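Local coordinates for protein CaaX farnesyltransferase beta subunit Ram1 (Aspergillus fumigatus, PDB 4L9P) that probably serves as the zinc- and peptide-binding beta subunit of the heterodimeric enzyme that transfers a farnesyl group to the cysteine of C-terminal CaaX motifs, at residues L363-G366 / C367-H370; T434-A437 / L438-L441; L421-K424 / P425-P429; G405-R408 / Y409-C413; V372-C375 / W376-V379. All coordinates share one frame; numbering follows the deposited sequence.

Contact 1 (L363-G366 / C367-H370); sequences LVDG and CYSH. With ZN (zinc ion), chain J; FII ([(3,7,11-trimethyl-dodeca-2,6,10-trienyloxycarbamoyl)-methyl]-phosphonic acid), chain Q.
D365 and C367, two residues apart, hold the same zinc ion. OD2 of D365 binds the zinc at 2.0 Å and OD1 more loosely at 2.6 Å, while SG of C367 stands 2.4 Å from the metal. D365 OD1 also accepts the backbone N-H of C367 (2.9 Å) in an almost straight bond (173°) that arrives from above the carboxylate plane, so turn and metal together fix the rotation of the carboxylate. SG of C367 lies between its own N and carbonyl carbon (chi1 66°), the torsion that swings it to the zinc. This is the zinc site of farnesyltransferase, at the entrance to helix 368-371 of the alpha-alpha toroid; H433 and the bound peptide complete it. A type I turn from D365 to Y368 leads into the helix. G366 O takes two bonds from S369 on one face of its carbonyl plane, from N and, at 2.7 Å, from OG. One water donates to both D365 O and S369 OG. The Y368 ring rests its CD2 against CB of D365 (3.6 Å), and Y368 OH donates in the ring plane to phosphonate O51 (2.5 Å) of the isoprenoid analogue, a ligand also hydrogen-bonded to R359, K362 and H311.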
loop_
_atom_site.group_PDB
_atom_site.type_symbol
_atom_site.label_atom_id
_atom_site.label_comp_id
_atom_site.label_asym_id
_atom_site.label_seq_id
_atom_site.Cartn_x
_atom_site.Cartn_y
_atom_site.Cartn_z
ATOM N N LEU B 363 -3.466 -11.894 6.382
ATOM C CA LEU B 363 -3.645 -13.009 5.426
ATOM C C LEU B 363 -3.133 -12.628 4.049
ATOM O O LEU B 363 -3.117 -11.463 3.640
ATOM C CB LEU B 363 -5.142 -13.301 5.297
ATOM C CG LEU B 363 -5.865 -13.695 6.599
ATOM C CD1 LEU B 363 -7.358 -13.877 6.329
ATOM C CD2 LEU B 363 -5.261 -14.960 7.187
ATOM N N VAL B 364 -2.830 -13.673 3.287
ATOM C CA VAL B 364 -2.534 -13.431 1.859
ATOM C C VAL B 364 -3.708 -12.806 1.105
ATOM O O VAL B 364 -4.875 -12.963 1.485
ATOM C CB VAL B 364 -2.084 -14.726 1.151
ATOM C CG1 VAL B 364 -0.775 -15.242 1.774
ATOM C CG2 VAL B 364 -3.202 -15.776 1.124
ATOM N N ASP B 365 -3.403 -12.105 0.008
ATOM C CA ASP B 365 -4.434 -11.507 -0.837
ATOM C C ASP B 365 -3.806 -11.237 -2.197
ATOM O O ASP B 365 -2.686 -10.712 -2.298
ATOM C CB ASP B 365 -4.887 -10.168 -0.132
ATOM C CG ASP B 365 -5.802 -9.339 -0.926
ATOM O OD1 ASP B 365 -6.012 -9.517 -2.152
ATOM O OD2 ASP B 365 -6.417 -8.431 -0.339
ATOM N N GLY B 366 -4.515 -11.689 -3.218
ATOM C CA GLY B 366 -4.008 -11.544 -4.585
ATOM C C GLY B 366 -3.679 -10.113 -4.980
ATOM O O GLY B 366 -2.847 -9.930 -5.897
ATOM N N CYS B 367 -4.278 -9.063 -4.371
ATOM C CA CYS B 367 -3.879 -7.727 -4.864
ATOM C C CYS B 367 -2.437 -7.355 -4.447
ATOM O O CYS B 367 -1.799 -6.520 -5.114
ATOM C CB CYS B 367 -4.888 -6.611 -4.449
ATOM S SG CYS B 367 -4.947 -6.324 -2.583
ATOM N N TYR B 368 -1.940 -8.012 -3.402
ATOM C CA TYR B 368 -0.548 -7.761 -3.007
ATOM C C TYR B 368 0.419 -8.371 -4.035
ATOM O O TYR B 368 1.611 -8.122 -3.944
ATOM C CB TYR B 368 -0.241 -8.252 -1.566
ATOM C CG TYR B 368 -1.135 -7.518 -0.549
ATOM C CD1 TYR B 368 -1.265 -6.129 -0.628
ATOM C CD2 TYR B 368 -1.870 -8.230 0.366
ATOM C CE1 TYR B 368 -2.143 -5.417 0.269
ATOM C CE2 TYR B 368 -2.727 -7.571 1.268
ATOM C CZ TYR B 368 -2.861 -6.182 1.160
ATOM O OH TYR B 368 -3.681 -5.506 2.039
ATOM N N SER B 369 -0.100 -9.194 -4.960
ATOM C CA SER B 369 0.780 -9.641 -6.039
ATOM C C SER B 369 1.381 -8.434 -6.754
ATOM O O SER B 369 2.562 -8.487 -7.186
ATOM C CB SER B 369 -0.035 -10.455 -7.053
ATOM O OG SER B 369 -0.718 -11.486 -6.372
ATOM N N HIS B 370 0.640 -7.309 -6.840
ATOM C CA HIS B 370 1.212 -6.053 -7.251
ATOM C C HIS B 370 1.870 -5.293 -6.124
ATOM O O HIS B 370 3.086 -4.985 -6.176
ATOM C CB HIS B 370 0.181 -5.160 -7.894
ATOM C CG HIS B 370 0.681 -3.761 -8.030
ATOM N ND1 HIS B 370 1.791 -3.449 -8.808
ATOM C CD2 HIS B 370 0.284 -2.595 -7.429
ATOM C CE1 HIS B 370 2.052 -2.146 -8.670
ATOM N NE2 HIS B 370 1.160 -1.605 -7.838
HETATM ZN ZN ZN J . -7.008 -7.173 -1.813
HETATM C C1 FII Q . -1.832 4.031 -5.178
HETATM C C2 FII Q . -2.721 3.598 -4.043
HETATM C C6 FII Q . -3.953 4.382 -3.868
HETATM C C10 FII Q . -2.137 2.739 -2.998
HETATM C C11 FII Q . -2.889 2.297 -1.743
HETATM C C12 FII Q . -3.400 0.848 -1.997
HETATM C C15 FII Q . -3.779 0.015 -0.776
HETATM C C18 FII Q . -4.287 -1.408 -0.970
HETATM C C22 FII Q . -4.050 0.792 0.473
HETATM C C23 FII Q . -4.052 -0.042 1.745
HETATM C C24 FII Q . -4.575 0.718 2.904
HETATM C C27 FII Q . -4.987 -0.212 4.001
HETATM C C30 FII Q . -3.894 -0.550 4.999
HETATM C C34 FII Q . -6.420 -0.139 4.369
HETATM C C35 FII Q . -6.974 -0.782 5.624
HETATM O O36 FII Q . -7.852 -1.846 5.304
HETATM N N42 FII Q . -7.332 -2.829 4.506
HETATM C C43 FII Q . -6.953 -3.965 5.235
HETATM O O44 FII Q . -7.020 -4.076 6.469
HETATM C C45 FII Q . -6.454 -5.097 4.348
HETATM P P46 FII Q . -5.127 -6.150 5.136
HETATM O O49 FII Q . -4.147 -5.201 5.716
HETATM O O50 FII Q . -5.789 -7.077 6.107
HETATM O O51 FII Q . -4.565 -6.908 3.915
HETATM O O HOH W 1 -0.441 -12.202 -3.339
#

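Contact 2 (T434-A437 / L438-L441); sequences TCYA and LTGL
T434-A437 and L438-L441 form two successive turns of one alpha helix, joined by backbone bonds from L438 N to T434 O, T439 N to C435 O, G440 N to Y436 O and L441 N to A437 O. The carbonyl of C435 is gripped twice. Besides T439 N (2.8 Å) it receives T439 OG1, also at 2.8 Å, from 43° above the carbonyl plane; chi1 of -68° places this hydroxyl beside its own N and folds it back onto the preceding turn, which satisfies it in a buried setting. One turn round, T434 and L438 lie alongside each other, CG2 of the first meeting CD1 of the second at 3.9 Å, and CG of L438 leans on T434 O (3.2 Å). The segments belong to helix 431-444 of the alpha-alpha toroid, which also supplies Y432 to the isoprenoid pocket and H433 to the zinc. SG of C435 sits over the centre of the Y436 ring, 4.0 Å above its plane, and that ring meets those of W157, W371, H370 and Y432. OG1 of T434 bonds outward to D430 O and L421 N. The side chain of L441 packs on helix 403-413, touching T407, I410 and L411.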
loop_
_atom_site.group_PDB
_atom_site.type_symbol
_atom_site.label_atom_id
_atom_site.label_comp_id
_atom_site.label_asym_id
_atom_site.label_seq_id
_atom_site.Cartn_x
_atom_site.Cartn_y
_atom_site.Cartn_z
ATOM N N THR B 434 -8.746 -8.145 -10.021
ATOM C CA THR B 434 -8.405 -8.673 -11.341
ATOM C C THR B 434 -7.199 -7.895 -11.887
ATOM O O THR B 434 -6.186 -8.511 -12.319
ATOM C CB THR B 434 -9.612 -8.527 -12.309
ATOM O OG1 THR B 434 -10.698 -9.275 -11.779
ATOM C CG2 THR B 434 -9.246 -9.057 -13.693
ATOM N N CYS B 435 -7.255 -6.559 -11.864
ATOM C CA CYS B 435 -6.098 -5.806 -12.312
ATOM C C CYS B 435 -4.792 -6.184 -11.579
ATOM O O CYS B 435 -3.726 -6.417 -12.217
ATOM C CB CYS B 435 -6.400 -4.299 -12.085
ATOM S SG CYS B 435 -5.016 -3.181 -12.372
ATOM N N TYR B 436 -4.841 -6.180 -10.239
ATOM C CA TYR B 436 -3.583 -6.327 -9.512
ATOM C C TYR B 436 -3.063 -7.770 -9.446
ATOM O O TYR B 436 -1.842 -7.949 -9.427
ATOM C CB TYR B 436 -3.659 -5.658 -8.124
ATOM C CG TYR B 436 -3.718 -4.141 -8.302
ATOM C CD1 TYR B 436 -2.718 -3.432 -9.006
ATOM C CD2 TYR B 436 -4.791 -3.409 -7.787
ATOM C CE1 TYR B 436 -2.733 -2.049 -9.143
ATOM C CE2 TYR B 436 -4.826 -2.041 -7.936
ATOM C CZ TYR B 436 -3.827 -1.343 -8.594
ATOM O OH TYR B 436 -3.875 0.035 -8.751
ATOM N N ALA B 437 -3.946 -8.779 -9.498
ATOM C CA ALA B 437 -3.429 -10.153 -9.638
ATOM C C ALA B 437 -2.772 -10.328 -11.012
ATOM O O ALA B 437 -1.697 -10.931 -11.084
ATOM C CB ALA B 437 -4.532 -11.168 -9.473
ATOM N N LEU B 438 -3.366 -9.762 -12.069
ATOM C CA LEU B 438 -2.733 -9.843 -13.392
ATOM C C LEU B 438 -1.417 -9.087 -13.412
ATOM O O LEU B 438 -0.441 -9.514 -14.011
ATOM C CB LEU B 438 -3.676 -9.338 -14.479
ATOM C CG LEU B 438 -4.905 -10.244 -14.724
ATOM C CD1 LEU B 438 -5.856 -9.475 -15.650
ATOM C CD2 LEU B 438 -4.501 -11.564 -15.378
ATOM N N THR B 439 -1.376 -7.931 -12.744
ATOM C CA THR B 439 -0.162 -7.111 -12.733
ATOM C C THR B 439 0.975 -7.916 -12.082
ATOM O O THR B 439 2.106 -7.986 -12.583
ATOM C CB THR B 439 -0.420 -5.798 -11.972
ATOM O OG1 THR B 439 -1.338 -4.988 -12.715
ATOM C CG2 THR B 439 0.859 -5.022 -11.833
ATOM N N GLY B 440 0.692 -8.569 -10.952
ATOM C CA GLY B 440 1.686 -9.402 -10.300
ATOM C C GLY B 440 2.108 -10.616 -11.113
ATOM O O GLY B 440 3.294 -10.944 -11.100
ATOM N N LEU B 441 1.163 -11.258 -11.816
ATOM C CA LEU B 441 1.545 -12.358 -12.679
ATOM C C LEU B 441 2.503 -11.833 -13.763
ATOM O O LEU B 441 3.486 -12.496 -14.114
ATOM C CB LEU B 441 0.283 -12.949 -13.275
ATOM C CG LEU B 441 0.600 -14.188 -14.200
ATOM C CD1 LEU B 441 1.362 -15.339 -13.486
ATOM C CD2 LEU B 441 -0.769 -14.666 -14.746
#

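Contact 3 (L421-K424 / P425-P429)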
loop_
_atom_site.group_PDB
_atom_site.type_symbol
_atom_site.label_atom_id
_atom_site.label_comp_id
_atom_site.label_asym_id
_atom_site.label_seq_id
_atom_site.Cartn_x
_atom_site.Cartn_y
_atom_site.Cartn_z
ATOM N N LEU B 421 -10.525 -12.111 -11.221
ATOM C CA LEU B 421 -9.684 -12.677 -10.151
ATOM C C LEU B 421 -10.065 -12.041 -8.817
ATOM O O LEU B 421 -10.745 -11.000 -8.762
ATOM C CB LEU B 421 -8.170 -12.525 -10.418
ATOM C CG LEU B 421 -7.720 -13.391 -11.661
ATOM C CD1 LEU B 421 -7.792 -12.536 -12.977
ATOM C CD2 LEU B 421 -6.288 -13.939 -11.442
ATOM N N ARG B 422 -9.651 -12.707 -7.752
ATOM C CA ARG B 422 -10.131 -12.382 -6.402
ATOM C C ARG B 422 -8.971 -12.275 -5.426
ATOM O O ARG B 422 -7.828 -12.720 -5.659
ATOM C CB ARG B 422 -11.131 -13.484 -5.957
ATOM C CG ARG B 422 -10.465 -14.872 -5.878
ATOM C CD ARG B 422 -11.502 -15.995 -5.678
ATOM N NE ARG B 422 -10.855 -17.295 -5.783
ATOM C CZ ARG B 422 -11.432 -18.352 -6.364
ATOM N NH1 ARG B 422 -12.712 -18.281 -6.757
ATOM N NH2 ARG B 422 -10.748 -19.487 -6.475
ATOM N N ASP B 423 -9.332 -11.716 -4.267
ATOM C CA ASP B 423 -8.420 -11.655 -3.139
ATOM C C ASP B 423 -7.927 -13.017 -2.708
ATOM O O ASP B 423 -6.727 -13.306 -2.668
ATOM C CB ASP B 423 -9.215 -10.860 -2.033
ATOM C CG ASP B 423 -8.763 -11.093 -0.601
ATOM O OD1 ASP B 423 -7.772 -11.761 -0.328
ATOM O OD2 ASP B 423 -9.451 -10.525 0.311
ATOM N N LYS B 424 -8.881 -13.901 -2.458
ATOM C CA LYS B 424 -8.561 -15.239 -1.977
ATOM C C LYS B 424 -9.792 -16.112 -2.198
ATOM O O LYS B 424 -10.867 -15.588 -2.428
ATOM C CB LYS B 424 -8.127 -15.216 -0.482
ATOM C CG LYS B 424 -9.247 -14.760 0.481
ATOM C CD LYS B 424 -8.790 -14.968 1.979
ATOM C CE LYS B 424 -7.519 -14.233 2.364
ATOM N NZ LYS B 424 -7.669 -12.704 2.243
ATOM N N PRO B 425 -9.622 -17.431 -2.113
ATOM C CA PRO B 425 -10.795 -18.302 -2.204
ATOM C C PRO B 425 -11.863 -17.894 -1.241
ATOM O O PRO B 425 -11.558 -17.540 -0.100
ATOM C CB PRO B 425 -10.213 -19.676 -1.853
ATOM C CG PRO B 425 -8.738 -19.574 -2.358
ATOM C CD PRO B 425 -8.353 -18.155 -1.911
ATOM N N GLY B 426 -13.114 -17.924 -1.687
ATOM C CA GLY B 426 -14.171 -17.493 -0.814
ATOM C C GLY B 426 -14.624 -16.075 -0.973
ATOM O O GLY B 426 -15.665 -15.689 -0.435
ATOM N N LYS B 427 -13.886 -15.306 -1.761
ATOM C CA LYS B 427 -14.261 -13.928 -2.058
ATOM C C LYS B 427 -14.764 -13.813 -3.490
ATOM O O LYS B 427 -14.186 -14.441 -4.405
ATOM C CB LYS B 427 -13.021 -12.994 -1.940
ATOM C CG LYS B 427 -12.339 -13.018 -0.579
ATOM C CD LYS B 427 -13.233 -12.502 0.497
ATOM C CE LYS B 427 -12.430 -12.325 1.757
ATOM N NZ LYS B 427 -13.261 -11.699 2.852
ATOM N N HIS B 428 -15.753 -12.953 -3.743
ATOM C CA HIS B 428 -16.132 -12.697 -5.132
ATOM C C HIS B 428 -15.027 -11.900 -5.832
ATOM O O HIS B 428 -14.300 -11.125 -5.192
ATOM C CB HIS B 428 -17.407 -11.825 -5.142
ATOM C CG HIS B 428 -18.596 -12.481 -4.501
ATOM N ND1 HIS B 428 -19.776 -11.810 -4.277
ATOM C CD2 HIS B 428 -18.767 -13.717 -3.975
ATOM C CE1 HIS B 428 -20.651 -12.625 -3.715
ATOM N NE2 HIS B 428 -20.069 -13.792 -3.523
ATOM N N PRO B 429 -14.926 -12.018 -7.169
ATOM C CA PRO B 429 -13.955 -11.163 -7.863
ATOM C C PRO B 429 -14.409 -9.726 -7.918
ATOM O O PRO B 429 -15.591 -9.390 -7.717
ATOM C CB PRO B 429 -13.972 -11.698 -9.296
ATOM C CG PRO B 429 -15.416 -12.249 -9.461
ATOM C CD PRO B 429 -15.733 -12.838 -8.086
HETATM O O HOH W 2 -14.823 -16.386 -6.142
HETATM O O HOH W 3 -11.787 -10.299 -4.368
#
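The loop between helices 403-413 and 431-444 doubles back here through a type II beta turn from K424 to K427, next to the zinc site. K427 N closes the turn on K424 O at 3.1 Å, and G426, at the third position, has the positive phi (96°) usual there. K424 and K427 leave the turn alongside each other, their CG atoms 3.7 Å apart. R422 reaches over the other flank. Its CG occupies the position between N and carbonyl carbon (chi1 62°), and from there the chain runs extended, so that CD passes K427 O at 3.4 Å and CA of P425 lies over one face of the guanidinium, 3.7 Å from NE. A water at the guanidinium edge, in its plane, accepts from R422 NH1 (2.9 Å) and donates to K427 O; NH2 goes to C413 O in helix 403-413. A second water joins D423 N to H428 O, and P429 closes the far end by resting on L421 O. K424, bent at its last two torsions, curls its NZ back to D423 OD1 in a salt bridge of 2.7 Å on the syn side, 19° out of the carboxylate plane, with a weak further bond to V364 O. D423 OD2 lies 4.7 Å from K427 NZ, with the K427 chain slanting across it. With the D423 side chain about 4 Å from the zinc, the K424 salt bridge probably offsets part of the negative charge that carboxylates bring to the metal site, K427 adding at most a little from farther off.

Contact 4 (G405-R408 / Y409-C413); sequences GLTR and YILSC
I410 lies back over L406, the residue one turn before it. Its CB passes L406 O at 3.6 Å; CG1, beside its own N (chi1 -66°), leans closer on the same oxygen at 3.3 Å; CD1, at the end of an extended branch (chi2 167°), lands on CG of L406 at 3.9 Å. The two side chains meet at a slant; L406 puts its CG opposite its N (chi1 -178°), and its CD1 also stays close to CD1 of I410. T407 and L411 behave differently: they point the same way, and CG2 of the threonine meets CD1 of the leucine at 3.8 Å. All of this is carried by helix 403-413 of the alpha-alpha toroid, which packs against the next helix in the chain, 431-444, with L441 and V444 of that helix covering T407. Backbone bonds run from Y409, I410, L411 and S412 N to G405, L406, T407 and R408 O, the last at 2.8 Å, and the helix then widens into a pi-type turn at 409-413. On another flank R408 extends its chain from CG to NE and reaches its own helix again through a water. This water lies in the guanidinium plane at its edge, 2.9 Å from NH1, and hydrogen-bonds to S412 OG, also at 2.9 Å. NE of R408 forms a salt bridge with E404, and NH1 bonds also to Y119 O. Y409 carries its hydroxyl away from the helix to D423 O, in the loop beside the zinc site.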
loop_
_atom_site.group_PDB
_atom_site.type_symbol
_atom_site.label_atom_id
_atom_site.label_comp_id
_atom_site.label_asym_id
_atom_site.label_seq_id
_atom_site.Cartn_x
_atom_site.Cartn_y
_atom_site.Cartn_z
ATOM N N GLY B 405 5.814 -19.703 -6.029
ATOM C CA GLY B 405 4.725 -19.563 -5.055
ATOM C C GLY B 405 3.681 -18.536 -5.462
ATOM O O GLY B 405 2.469 -18.772 -5.403
ATOM N N LEU B 406 4.148 -17.382 -5.931
ATOM C CA LEU B 406 3.197 -16.338 -6.297
ATOM C C LEU B 406 2.336 -16.756 -7.469
ATOM O O LEU B 406 1.142 -16.479 -7.540
ATOM C CB LEU B 406 3.952 -15.030 -6.575
ATOM C CG LEU B 406 3.040 -13.875 -6.920
ATOM C CD1 LEU B 406 2.086 -13.576 -5.759
ATOM C CD2 LEU B 406 3.856 -12.610 -7.343
ATOM N N THR B 407 3.006 -17.416 -8.437
ATOM C CA THR B 407 2.310 -17.850 -9.624
ATOM C C THR B 407 1.249 -18.923 -9.296
ATOM O O THR B 407 0.119 -18.882 -9.812
ATOM C CB THR B 407 3.302 -18.431 -10.622
ATOM O OG1 THR B 407 4.210 -17.390 -10.989
ATOM C CG2 THR B 407 2.568 -18.843 -11.897
ATOM N N ARG B 408 1.609 -19.861 -8.419
ATOM C CA ARG B 408 0.614 -20.832 -7.955
ATOM C C ARG B 408 -0.552 -20.139 -7.278
ATOM O O ARG B 408 -1.705 -20.496 -7.500
ATOM C CB ARG B 408 1.220 -21.860 -6.996
ATOM C CG ARG B 408 2.253 -22.762 -7.708
ATOM C CD ARG B 408 2.735 -23.864 -6.707
ATOM N NE ARG B 408 3.698 -24.755 -7.408
ATOM C CZ ARG B 408 3.348 -25.728 -8.248
ATOM N NH1 ARG B 408 2.063 -26.038 -8.426
ATOM N NH2 ARG B 408 4.326 -26.384 -8.895
ATOM N N TYR B 409 -0.276 -19.170 -6.361
ATOM C CA TYR B 409 -1.390 -18.559 -5.708
ATOM C C TYR B 409 -2.307 -17.855 -6.687
ATOM O O TYR B 409 -3.511 -18.004 -6.630
ATOM C CB TYR B 409 -0.847 -17.535 -4.701
ATOM C CG TYR B 409 -1.966 -16.958 -3.804
ATOM C CD1 TYR B 409 -2.764 -17.811 -2.993
ATOM C CD2 TYR B 409 -2.342 -15.599 -3.954
ATOM C CE1 TYR B 409 -3.832 -17.313 -2.292
ATOM C CE2 TYR B 409 -3.410 -15.061 -3.198
ATOM C CZ TYR B 409 -4.183 -15.939 -2.442
ATOM O OH TYR B 409 -5.278 -15.472 -1.756
ATOM N N ILE B 410 -1.755 -17.106 -7.634
ATOM C CA ILE B 410 -2.632 -16.395 -8.569
ATOM C C ILE B 410 -3.400 -17.349 -9.473
ATOM O O ILE B 410 -4.642 -17.256 -9.566
ATOM C CB ILE B 410 -1.770 -15.444 -9.435
ATOM C CG1 ILE B 410 -1.147 -14.308 -8.563
ATOM C CG2 ILE B 410 -2.625 -14.838 -10.592
ATOM C CD1 ILE B 410 -0.057 -13.545 -9.278
ATOM N N LEU B 411 -2.694 -18.287 -10.111
ATOM C CA LEU B 411 -3.383 -19.129 -11.105
ATOM C C LEU B 411 -4.213 -20.233 -10.473
ATOM O O LEU B 411 -5.310 -20.563 -11.026
ATOM C CB LEU B 411 -2.377 -19.723 -12.108
ATOM C CG LEU B 411 -1.724 -18.672 -12.995
ATOM C CD1 LEU B 411 -0.642 -19.361 -13.937
ATOM C CD2 LEU B 411 -2.772 -17.913 -13.849
ATOM N N SER B 412 -3.724 -20.843 -9.389
ATOM C CA SER B 412 -4.473 -21.953 -8.759
ATOM C C SER B 412 -5.565 -21.458 -7.835
ATOM O O SER B 412 -6.621 -22.121 -7.718
ATOM C CB SER B 412 -3.567 -22.905 -7.974
ATOM O OG SER B 412 -2.595 -23.525 -8.822
ATOM N N CYS B 413 -5.359 -20.281 -7.167
ATOM C CA CYS B 413 -6.256 -19.890 -6.085
ATOM C C CYS B 413 -7.066 -18.645 -6.356
ATOM O O CYS B 413 -8.121 -18.453 -5.706
ATOM C CB CYS B 413 -5.498 -19.654 -4.773
ATOM S SG CYS B 413 -4.680 -21.138 -4.149
HETATM O O HOH W 4 -0.407 -24.943 -7.482
#

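Contact 5 (V372-C375 / W376-V379); sequences VGNC and WPLV
V372 begins the turn that leads into helix 375-384: its carbonyl oxygen accepts from C375 N at 2.9 Å and lies 3.7 Å from CD1 of W376, approaching the indole obliquely. G373 follows, and its oxygen is used next. W376 N donates to it at 3.1 Å from well above the carbonyl plane, and the indole turns an edge to it, G373 O lying near the ring plane. The same oxygen touches CD of P377 at 3.3 Å. P377 has no N-H to give, and CD takes the place of the amide hydrogen that would otherwise point at G373 O; a proline is readily accommodated in the first turn of a helix. N374 crosses P377 at a slant, OD1 to CG at 3.8 Å, while its main-chain oxygen packs against CG of L378 (3.5 Å). The amide is fixed from outside, OD1 bonding to T443 OG1 and ND2 to H370 ND1, which links this turn to helix 431-444 and to helix 368-371. C375 O accepts V379 N at 2.9 Å, running nearly along the carbonyl bond (166°). W376, with CG beside its own N (chi1 -76°), lays its indole along the V372-G373 backbone, and the ring stacks on that of Y401. In the alpha-alpha toroid this start of helix 375-384 packs against two earlier helices: L342 and L345 of helix 338-346 receive W376, with C375 also on L345, and F316 and L319 of helix 312-323 receive C375, with L378 also on L319.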
loop_
_atom_site.group_PDB
_atom_site.type_symbol
_atom_site.label_atom_id
_atom_site.label_comp_id
_atom_site.label_asym_id
_atom_site.label_seq_id
_atom_site.Cartn_x
_atom_site.Cartn_y
_atom_site.Cartn_z
ATOM N N VAL B 372 3.065 -5.833 -3.072
ATOM C CA VAL B 372 4.307 -6.415 -2.587
ATOM C C VAL B 372 5.163 -6.873 -3.781
ATOM O O VAL B 372 6.367 -6.607 -3.802
ATOM C CB VAL B 372 4.012 -7.578 -1.613
ATOM C CG1 VAL B 372 5.274 -8.334 -1.264
ATOM C CG2 VAL B 372 3.343 -7.019 -0.332
ATOM N N GLY B 373 4.559 -7.550 -4.778
ATOM C CA GLY B 373 5.358 -8.142 -5.873
ATOM C C GLY B 373 6.206 -7.086 -6.574
ATOM O O GLY B 373 7.387 -7.312 -6.868
ATOM N N ASN B 374 5.634 -5.909 -6.843
ATOM C CA ASN B 374 6.366 -4.882 -7.565
ATOM C C ASN B 374 7.286 -4.068 -6.688
ATOM O O ASN B 374 8.067 -3.238 -7.219
ATOM C CB ASN B 374 5.426 -3.999 -8.396
ATOM C CG ASN B 374 5.204 -4.599 -9.788
ATOM O OD1 ASN B 374 6.194 -5.079 -10.420
ATOM N ND2 ASN B 374 3.984 -4.524 -10.313
ATOM N N CYS B 375 7.294 -4.324 -5.358
ATOM C CA CYS B 375 8.429 -3.809 -4.577
ATOM C C CYS B 375 9.716 -4.526 -4.972
ATOM O O CYS B 375 10.823 -3.951 -4.851
ATOM C CB CYS B 375 8.272 -4.019 -3.075
ATOM S SG CYS B 375 7.010 -2.911 -2.348
ATOM N N TRP B 376 9.613 -5.782 -5.429
ATOM C CA TRP B 376 10.835 -6.561 -5.658
ATOM C C TRP B 376 11.766 -6.017 -6.761
ATOM O O TRP B 376 12.980 -5.922 -6.533
ATOM C CB TRP B 376 10.520 -8.058 -5.874
ATOM C CG TRP B 376 10.196 -8.693 -4.530
ATOM C CD1 TRP B 376 8.953 -9.194 -4.083
ATOM C CD2 TRP B 376 11.113 -8.872 -3.423
ATOM N NE1 TRP B 376 9.087 -9.687 -2.785
ATOM C CE2 TRP B 376 10.378 -9.501 -2.356
ATOM C CE3 TRP B 376 12.468 -8.559 -3.226
ATOM C CZ2 TRP B 376 10.962 -9.832 -1.136
ATOM C CZ3 TRP B 376 13.053 -8.852 -1.962
ATOM C CH2 TRP B 376 12.292 -9.497 -0.955
ATOM N N PRO B 377 11.227 -5.644 -7.942
ATOM C CA PRO B 377 12.158 -5.065 -8.936
ATOM C C PRO B 377 12.781 -3.774 -8.421
ATOM O O PRO B 377 13.935 -3.480 -8.815
ATOM C CB PRO B 377 11.259 -4.763 -10.156
ATOM C CG PRO B 377 9.978 -5.520 -9.948
ATOM C CD PRO B 377 9.871 -5.896 -8.471
ATOM N N LEU B 378 12.054 -3.025 -7.595
ATOM C CA LEU B 378 12.608 -1.754 -7.083
ATOM C C LEU B 378 13.740 -2.058 -6.108
ATOM O O LEU B 378 14.844 -1.470 -6.207
ATOM C CB LEU B 378 11.518 -0.926 -6.354
ATOM C CG LEU B 378 10.339 -0.626 -7.283
ATOM C CD1 LEU B 378 9.252 0.175 -6.468
ATOM C CD2 LEU B 378 10.689 0.115 -8.571
ATOM N N VAL B 379 13.520 -2.988 -5.152
ATOM C CA VAL B 379 14.566 -3.290 -4.167
ATOM C C VAL B 379 15.743 -3.981 -4.894
ATOM O O VAL B 379 16.931 -3.719 -4.626
ATOM C CB VAL B 379 14.000 -4.187 -3.036
ATOM C CG1 VAL B 379 15.157 -4.793 -2.120
ATOM C CG2 VAL B 379 13.007 -3.321 -2.202
#

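How the contacts relate
Contact 1 is the hub, holding two zinc ligands and touching all four others. Contact 2, centred 9 Å away, backs it with T439, whose CG2 lies 3.5 Å from H370 ND1. Contact 3 adds a second shell: D423 O probably accepts from G366 N (2.8 Å), and its carboxylate OD1 lies 3.2 Å from CG of zinc ligand D365. Contact 4 braces this loop, C413 O meeting P425 CG at 3.6 Å. Contact 5 continues the chain from contact 1, G373 N probably bonding to Y368 O (3.1 Å). Contacts 3 and 5 do not touch, their nearest atoms being about 12 Å apart. The side chains of Y436 in contact 2 and K424 in contact 3 come within about 6 and 7 Å of the inhibitor.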